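PDB 5F9P: anthrone oxidase-like protein, which acts as a C-C bond-cleaving oxygenase in atypical angucycline biosynthesis, probably catalysing oxidative opening of ring B. Local coordinates for residues G25-E30 / E88-I93; G56-I61 / I175-W180; P144-L149 / R156-L161. One frame throughout, in Å; residues are numbered along the deposited sequence.

Interaction 1 of 3, residues G25-E30 / E88-I93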
# COMPACT_ATOMS: atom_id res chain seq x y z
N GLY A 25 -16.57 4.88 5.13
CA GLY A 25 -16.42 5.50 6.44
C GLY A 25 -16.42 4.46 7.55
O GLY A 25 -15.66 4.56 8.54
N LYS A 26 -17.28 3.46 7.39
CA LYS A 26 -17.38 2.37 8.36
C LYS A 26 -16.12 1.52 8.38
O LYS A 26 -15.64 1.13 9.44
CB LYS A 26 -18.62 1.51 8.08
CG LYS A 26 -18.84 0.41 9.13
CD LYS A 26 -20.31 0.29 9.50
CE LYS A 26 -21.19 0.18 8.24
NZ LYS A 26 -22.63 -0.10 8.55
N LEU A 27 -15.59 1.22 7.19
CA LEU A 27 -14.30 0.54 7.08
C LEU A 27 -13.21 1.30 7.84
O LEU A 27 -12.44 0.71 8.59
CB LEU A 27 -13.88 0.44 5.62
CG LEU A 27 -14.23 -0.85 4.87
CD1 LEU A 27 -13.96 -0.65 3.39
CD2 LEU A 27 -13.40 -2.01 5.43
N ILE A 28 -13.13 2.61 7.61
CA ILE A 28 -12.11 3.42 8.25
C ILE A 28 -12.21 3.32 9.76
O ILE A 28 -11.22 3.17 10.45
CB ILE A 28 -12.22 4.89 7.83
CG1 ILE A 28 -11.76 5.06 6.37
CG2 ILE A 28 -11.35 5.76 8.72
CD1 ILE A 28 -10.33 4.69 6.15
N GLU A 29 -13.44 3.41 10.27
CA GLU A 29 -13.67 3.36 11.70
C GLU A 29 -13.31 2.01 12.31
O GLU A 29 -12.71 1.97 13.38
CB GLU A 29 -15.13 3.71 12.01
CG GLU A 29 -15.54 3.41 13.43
CD GLU A 29 -17.00 3.73 13.70
OE1 GLU A 29 -17.79 3.79 12.73
OE2 GLU A 29 -17.35 3.93 14.88
N GLU A 30 -13.70 0.92 11.65
CA GLU A 30 -13.33 -0.42 12.13
C GLU A 30 -11.83 -0.66 12.07
O GLU A 30 -11.25 -1.24 12.98
CB GLU A 30 -14.07 -1.51 11.35
CG GLU A 30 -15.60 -1.47 11.49
CD GLU A 30 -16.07 -1.72 12.91
OE1 GLU A 30 -15.42 -2.50 13.64
OE2 GLU A 30 -17.10 -1.13 13.31
N GLU A 88 -18.86 -7.93 5.51
CA GLU A 88 -20.19 -7.36 5.30
C GLU A 88 -20.17 -5.96 4.68
O GLU A 88 -21.17 -5.51 4.11
CB GLU A 88 -20.96 -7.34 6.62
CG GLU A 88 -21.09 -8.73 7.22
CD GLU A 88 -21.65 -8.72 8.62
OE1 GLU A 88 -21.90 -7.62 9.17
OE2 GLU A 88 -21.83 -9.84 9.16
N ILE A 89 -19.05 -5.25 4.77
CA ILE A 89 -19.00 -3.90 4.21
C ILE A 89 -18.01 -3.73 3.06
O ILE A 89 -17.66 -2.60 2.69
CB ILE A 89 -18.71 -2.87 5.29
CG1 ILE A 89 -17.43 -3.25 6.06
CG2 ILE A 89 -19.89 -2.76 6.24
CD1 ILE A 89 -17.06 -2.25 7.13
N THR A 90 -17.56 -4.84 2.49
CA THR A 90 -16.60 -4.81 1.39
C THR A 90 -17.08 -5.64 0.20
O THR A 90 -17.90 -6.55 0.34
CB THR A 90 -15.21 -5.35 1.81
OG1 THR A 90 -15.35 -6.69 2.31
CG2 THR A 90 -14.60 -4.47 2.90
N THR A 91 -16.56 -5.31 -0.98
CA THR A 91 -16.81 -6.11 -2.16
C THR A 91 -15.64 -7.05 -2.38
O THR A 91 -15.76 -8.07 -3.06
CB THR A 91 -17.02 -5.22 -3.39
OG1 THR A 91 -15.97 -4.24 -3.43
CG2 THR A 91 -18.39 -4.51 -3.31
N SER A 92 -14.49 -6.70 -1.81
CA SER A 92 -13.34 -7.60 -1.80
C SER A 92 -12.35 -7.28 -0.67
O SER A 92 -12.30 -6.16 -0.15
CB SER A 92 -12.60 -7.57 -3.14
OG SER A 92 -11.85 -6.37 -3.29
N ILE A 93 -11.56 -8.29 -0.32
CA ILE A 93 -10.54 -8.19 0.71
C ILE A 93 -9.29 -8.89 0.21
O ILE A 93 -9.35 -10.06 -0.20
CB ILE A 93 -10.99 -8.91 1.98
CG1 ILE A 93 -12.18 -8.18 2.62
CG2 ILE A 93 -9.82 -9.07 2.96
CD1 ILE A 93 -12.89 -9.02 3.68
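A single methyl group, Ile89 CD1, reaches past the side chains to the backbone of a helix, where it lies 3.8 Å from Leu27 N. The first torsion of Ile89 explains it. CG1 sits between the backbone N and the carbonyl carbon (chi1 54°), an uncommon choice for isoleucine that turns CD1 to the helix backbone, while CG2 faces the end of Lys26. CD1 thereby wedges between two helix residues, touching Lys26 CG at 3.8 Å and Leu27 CG at 3.9 Å. Lys26 suits the exposed flank because its chain, bent at chi2 and chi3, lays methylenes over the isoleucine: its CE meets Ile89 CG2 at 3.8 Å while the charged end goes on past. Leucine suits the buried flank, its fork straddling Thr90 CG2, which is 3.7 Å from Leu27 CD2 and 3.9 Å from Leu27 CD1. Threonine offers a methyl here and turns OG1 back to Phe86 O, where a hydrogen bond is consistent with the side chain keeping this rotation. Helix 21-37 thus rests on the turn where helix 76-88 gives way to strand 92-105, with Leu27 also touching Phe86 of helix 76-88 and Phe16 and Thr57 of strands 10-17 and 56-63.

Interaction 2 of 3, residues G56-I61 / I175-W180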
# COMPACT_ATOMS: atom_id res chain seq x y z
N GLY A 56 -12.92 2.52 -1.08
CA GLY A 56 -12.17 1.43 -0.51
C GLY A 56 -11.17 2.01 0.46
O GLY A 56 -11.11 3.22 0.61
N THR A 57 -10.38 1.14 1.09
CA THR A 57 -9.35 1.57 2.02
C THR A 57 -8.11 0.69 1.88
O THR A 57 -8.14 -0.35 1.22
CB THR A 57 -9.83 1.44 3.49
OG1 THR A 57 -10.18 0.07 3.75
CG2 THR A 57 -11.03 2.32 3.74
N LEU A 58 -7.03 1.10 2.53
CA LEU A 58 -5.78 0.36 2.49
C LEU A 58 -5.06 0.56 3.81
O LEU A 58 -4.91 1.69 4.27
CB LEU A 58 -4.89 0.84 1.33
CG LEU A 58 -3.46 0.30 1.27
CD1 LEU A 58 -3.45 -1.18 0.94
CD2 LEU A 58 -2.61 1.08 0.26
N ASN A 59 -4.62 -0.54 4.42
CA ASN A 59 -3.75 -0.48 5.59
C ASN A 59 -2.34 -0.92 5.21
O ASN A 59 -2.14 -2.03 4.70
CB ASN A 59 -4.29 -1.35 6.72
CG ASN A 59 -4.00 -0.77 8.09
OD1 ASN A 59 -3.11 0.06 8.23
ND2 ASN A 59 -4.77 -1.19 9.10
N PHE A 60 -1.37 -0.04 5.43
CA PHE A 60 0.04 -0.35 5.20
C PHE A 60 0.64 -0.68 6.57
O PHE A 60 0.78 0.21 7.41
CB PHE A 60 0.72 0.87 4.60
CG PHE A 60 2.11 0.61 4.05
CD1 PHE A 60 3.16 0.30 4.90
CD2 PHE A 60 2.36 0.75 2.69
CE1 PHE A 60 4.44 0.10 4.39
CE2 PHE A 60 3.64 0.55 2.17
CZ PHE A 60 4.68 0.22 3.02
N ILE A 61 0.97 -1.95 6.77
CA ILE A 61 1.31 -2.49 8.10
C ILE A 61 2.70 -3.11 8.15
O ILE A 61 3.09 -3.87 7.26
CB ILE A 61 0.29 -3.57 8.53
CG1 ILE A 61 -1.14 -3.01 8.41
CG2 ILE A 61 0.58 -4.07 9.96
CD1 ILE A 61 -2.24 -4.03 8.72
N ILE A 175 3.79 -4.50 -6.37
CA ILE A 175 3.01 -3.34 -5.99
C ILE A 175 3.82 -2.09 -6.18
O ILE A 175 5.03 -2.07 -5.90
CB ILE A 175 2.57 -3.43 -4.50
CG1 ILE A 175 1.43 -4.43 -4.36
CG2 ILE A 175 2.16 -2.04 -3.97
CD1 ILE A 175 1.11 -4.80 -2.93
N SER A 176 3.15 -1.07 -6.69
CA SER A 176 3.73 0.25 -6.84
C SER A 176 3.02 1.19 -5.86
O SER A 176 1.79 1.31 -5.91
CB SER A 176 3.48 0.76 -8.26
OG SER A 176 3.91 2.10 -8.39
N TYR A 177 3.77 1.84 -4.98
CA TYR A 177 3.17 2.74 -3.98
C TYR A 177 3.95 4.05 -4.03
O TYR A 177 5.13 4.09 -3.69
CB TYR A 177 3.27 2.09 -2.59
CG TYR A 177 2.77 2.92 -1.42
CD1 TYR A 177 3.57 3.90 -0.85
CD2 TYR A 177 1.51 2.69 -0.86
CE1 TYR A 177 3.12 4.65 0.24
CE2 TYR A 177 1.06 3.42 0.21
CZ TYR A 177 1.86 4.40 0.77
OH TYR A 177 1.40 5.13 1.85
N SER A 178 3.31 5.12 -4.50
CA SER A 178 3.98 6.41 -4.68
C SER A 178 3.29 7.58 -3.95
O SER A 178 2.09 7.54 -3.67
CB SER A 178 4.18 6.74 -6.17
OG SER A 178 2.96 6.81 -6.90
N GLN A 179 4.08 8.60 -3.64
CA GLN A 179 3.61 9.81 -2.97
C GLN A 179 3.79 11.05 -3.85
O GLN A 179 4.83 11.23 -4.49
CB GLN A 179 4.38 10.03 -1.66
CG GLN A 179 4.25 8.89 -0.67
CD GLN A 179 5.13 9.09 0.55
OE1 GLN A 179 6.26 9.58 0.44
NE2 GLN A 179 4.62 8.73 1.72
N TRP A 180 2.78 11.93 -3.84
CA TRP A 180 2.74 13.09 -4.71
C TRP A 180 2.34 14.36 -3.92
O TRP A 180 1.75 14.25 -2.84
CB TRP A 180 1.76 12.83 -5.85
CG TRP A 180 2.18 11.67 -6.72
CD1 TRP A 180 1.97 10.34 -6.48
CD2 TRP A 180 2.89 11.76 -7.95
NE1 TRP A 180 2.51 9.59 -7.51
CE2 TRP A 180 3.10 10.44 -8.41
CE3 TRP A 180 3.39 12.83 -8.70
CZ2 TRP A 180 3.77 10.16 -9.60
CZ3 TRP A 180 4.07 12.55 -9.89
CH2 TRP A 180 4.24 11.23 -10.32
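Phe60 and Tyr177 meet edge to face, the phenylalanine rim directed at the flat side of the tyrosine. The ring centroids are 5.2 Å apart and the planes are inclined at 60°, so the T is a leaning one. One carbon does most of the touching: Phe60 CD2 stands over one face of Tyr177, displaced toward the rim of the ring, and is 3.9 Å from Tyr177 CE2. An arrangement of this kind sets the slightly positive hydrogens of one ring against the pi electrons of the other. Leu58, two residues earlier on the same side of its strand, comes instead at the edge of the tyrosine, near its plane, with CD2 at 4.4 Å from Tyr177 CE2. The tyrosine is therefore met on two quarters, by an aromatic rim and by a branched aliphatic tip.

Long side chains are needed, since even the nearest CA atoms, those of Phe60 and Tyr177, are 10.2 Å apart. Both rings have CG anti to the backbone N (chi1 -168° in Phe60, 177° in Tyr177), which carries them out from their strands to meet between. Tyrosine suits this buried place because its OH is hydrogen-bonded to His49 NE2, while Ile115 packs on both rings.

Strands 56-63 and 172-180 are not neighbours in the sheet, and their side chains meet across the interior. This is the core of an antiparallel beta-barrel made of two ferredoxin-like halves in one chain, the fold of the dimeric alpha/beta-barrel superfamily, with each strand third in its half.

Interaction 3 of 3, residues P144-L149 / R156-L161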
# COMPACT_ATOMS: atom_id res chain seq x y z
N PRO A 144 14.21 0.50 -10.36
CA PRO A 144 15.34 1.13 -11.07
C PRO A 144 14.92 1.69 -12.42
O PRO A 144 15.42 2.73 -12.84
CB PRO A 144 16.33 -0.02 -11.26
CG PRO A 144 16.00 -1.01 -10.18
CD PRO A 144 14.52 -0.89 -9.94
N GLY A 145 13.99 1.01 -13.08
CA GLY A 145 13.50 1.46 -14.38
C GLY A 145 12.86 2.84 -14.38
O GLY A 145 12.80 3.51 -15.42
N GLN A 146 12.40 3.28 -13.21
CA GLN A 146 11.72 4.56 -13.11
C GLN A 146 12.48 5.63 -12.31
O GLN A 146 11.89 6.47 -11.63
CB GLN A 146 10.30 4.37 -12.56
CG GLN A 146 9.46 3.44 -13.43
CD GLN A 146 7.98 3.55 -13.13
OE1 GLN A 146 7.22 4.11 -13.93
NE2 GLN A 146 7.56 3.01 -12.00
N ALA A 147 13.80 5.60 -12.40
CA ALA A 147 14.61 6.63 -11.77
C ALA A 147 14.17 8.02 -12.23
O ALA A 147 14.31 8.99 -11.49
CB ALA A 147 16.10 6.40 -12.07
N PHE A 148 13.62 8.13 -13.44
CA PHE A 148 13.23 9.43 -13.98
C PHE A 148 12.18 10.12 -13.10
O PHE A 148 12.02 11.34 -13.16
CB PHE A 148 12.65 9.30 -15.39
CG PHE A 148 11.32 8.59 -15.43
CD1 PHE A 148 11.26 7.21 -15.55
CD2 PHE A 148 10.14 9.31 -15.28
CE1 PHE A 148 10.03 6.55 -15.56
CE2 PHE A 148 8.91 8.66 -15.28
CZ PHE A 148 8.86 7.27 -15.42
N LEU A 149 11.45 9.34 -12.30
CA LEU A 149 10.36 9.90 -11.50
C LEU A 149 10.85 11.02 -10.59
O LEU A 149 10.14 12.00 -10.37
CB LEU A 149 9.68 8.81 -10.66
CG LEU A 149 8.71 7.84 -11.33
CD1 LEU A 149 8.36 6.74 -10.34
CD2 LEU A 149 7.46 8.57 -11.83
N ARG A 156 7.09 12.84 -4.98
CA ARG A 156 7.81 12.81 -3.71
C ARG A 156 8.60 11.53 -3.47
O ARG A 156 9.76 11.58 -3.05
CB ARG A 156 6.85 13.04 -2.54
CG ARG A 156 6.21 14.41 -2.54
CD ARG A 156 5.26 14.56 -1.34
NE ARG A 156 4.74 15.91 -1.26
CZ ARG A 156 3.95 16.35 -0.29
NH1 ARG A 156 3.56 15.53 0.68
NH2 ARG A 156 3.54 17.61 -0.31
N ALA A 157 7.97 10.38 -3.72
CA ALA A 157 8.60 9.10 -3.39
C ALA A 157 7.92 7.91 -4.04
O ALA A 157 6.74 7.98 -4.43
CB ALA A 157 8.67 8.91 -1.85
N HIS A 158 8.66 6.81 -4.15
CA HIS A 158 8.14 5.59 -4.76
C HIS A 158 8.67 4.37 -4.03
O HIS A 158 9.89 4.22 -3.85
CB HIS A 158 8.52 5.48 -6.25
CG HIS A 158 7.82 4.36 -6.97
ND1 HIS A 158 8.39 3.67 -8.02
CD2 HIS A 158 6.59 3.82 -6.80
CE1 HIS A 158 7.54 2.76 -8.47
NE2 HIS A 158 6.44 2.83 -7.75
N VAL A 159 7.75 3.52 -3.60
CA VAL A 159 8.08 2.23 -3.01
C VAL A 159 7.62 1.11 -3.93
O VAL A 159 6.47 1.11 -4.40
CB VAL A 159 7.38 2.05 -1.64
CG1 VAL A 159 7.76 0.71 -1.02
CG2 VAL A 159 7.73 3.21 -0.68
N VAL A 160 8.50 0.14 -4.20
CA VAL A 160 8.11 -1.02 -5.00
C VAL A 160 8.18 -2.24 -4.10
O VAL A 160 9.21 -2.51 -3.50
CB VAL A 160 9.04 -1.23 -6.22
CG1 VAL A 160 8.63 -2.48 -7.02
CG2 VAL A 160 9.04 0.01 -7.12
N LEU A 161 7.08 -2.97 -4.01
CA LEU A 161 7.04 -4.16 -3.18
C LEU A 161 6.91 -5.43 -4.02
O LEU A 161 6.18 -5.46 -5.02
CB LEU A 161 5.88 -4.10 -2.20
CG LEU A 161 5.71 -2.82 -1.39
CD1 LEU A 161 4.43 -2.88 -0.55
CD2 LEU A 161 6.90 -2.65 -0.49
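His158 reaches from its strand toward Gln146 and Leu149 of a 3-10 turn, and its imidazole makes the whole contact. CB points toward the turn, and the first torsion, with CG anti to the backbone N (chi1 -170°), extends the ring outward from the strand. CG then comes within 4.2 Å of Leu149 CD1. The next atom round the ring, ND1, is closer to that same methyl, 3.8 Å from Leu149 CD1. At CE1 the neighbour changes from aliphatic to polar: Gln146 NE2 is 3.5 Å away, the amide plane turned 77° from the ring, in a van der Waals approach. On the other flank His158 CD2 packs against Tyr177 O, and the tip, His158 NE2, is hydrogen-bonded to Ser176 OG. That bond would help to set the rotation of the ring, and histidine suits the spot by offering ring atoms for van der Waals contact with leucine and glutamine while keeping a polar atom for the serine.

Gln146 NE2 is itself held by Leu142 O and by a glycerol, probably from the crystallisation liquor, so the amide nitrogen has polar partners despite its burial. The backbone bond from Leu149 N to Gln146 O, 3.0 Å long, is an i to i+3 link of the 3-10 kind, and the two residues it joins are the ones that meet the histidine. The turn lies between helix 135-142 and strand 155-167, over the outer side of the barrel; Leu149 also touches Leu104 of the adjoining strand 92-105, and helix 199-211 packs on Gln146 through Ala204 and on Phe148.

How the interactions relate
From the N terminus, residues 25-30 on helix 21-37 come first, and 56-61 open interaction 2 before 88-93 close interaction 1, so the two loops cross. Interaction 1 binds that helix to the turn leading into strand 92-105, within the first half of the barrel. Interaction 3 then closes a short loop, from 144-149 to 156-161, nested inside the long one that 175-180 finally complete. Interaction 2 spans the barrel interior and joins both halves. Its two segments also adjoin the other contacts: Thr57 packs on Ile28 of interaction 1, and 175-180 pair with 156-161 of interaction 3 as neighbouring strands. Interactions 1 and 3 lie on opposite sides of the chain's centre.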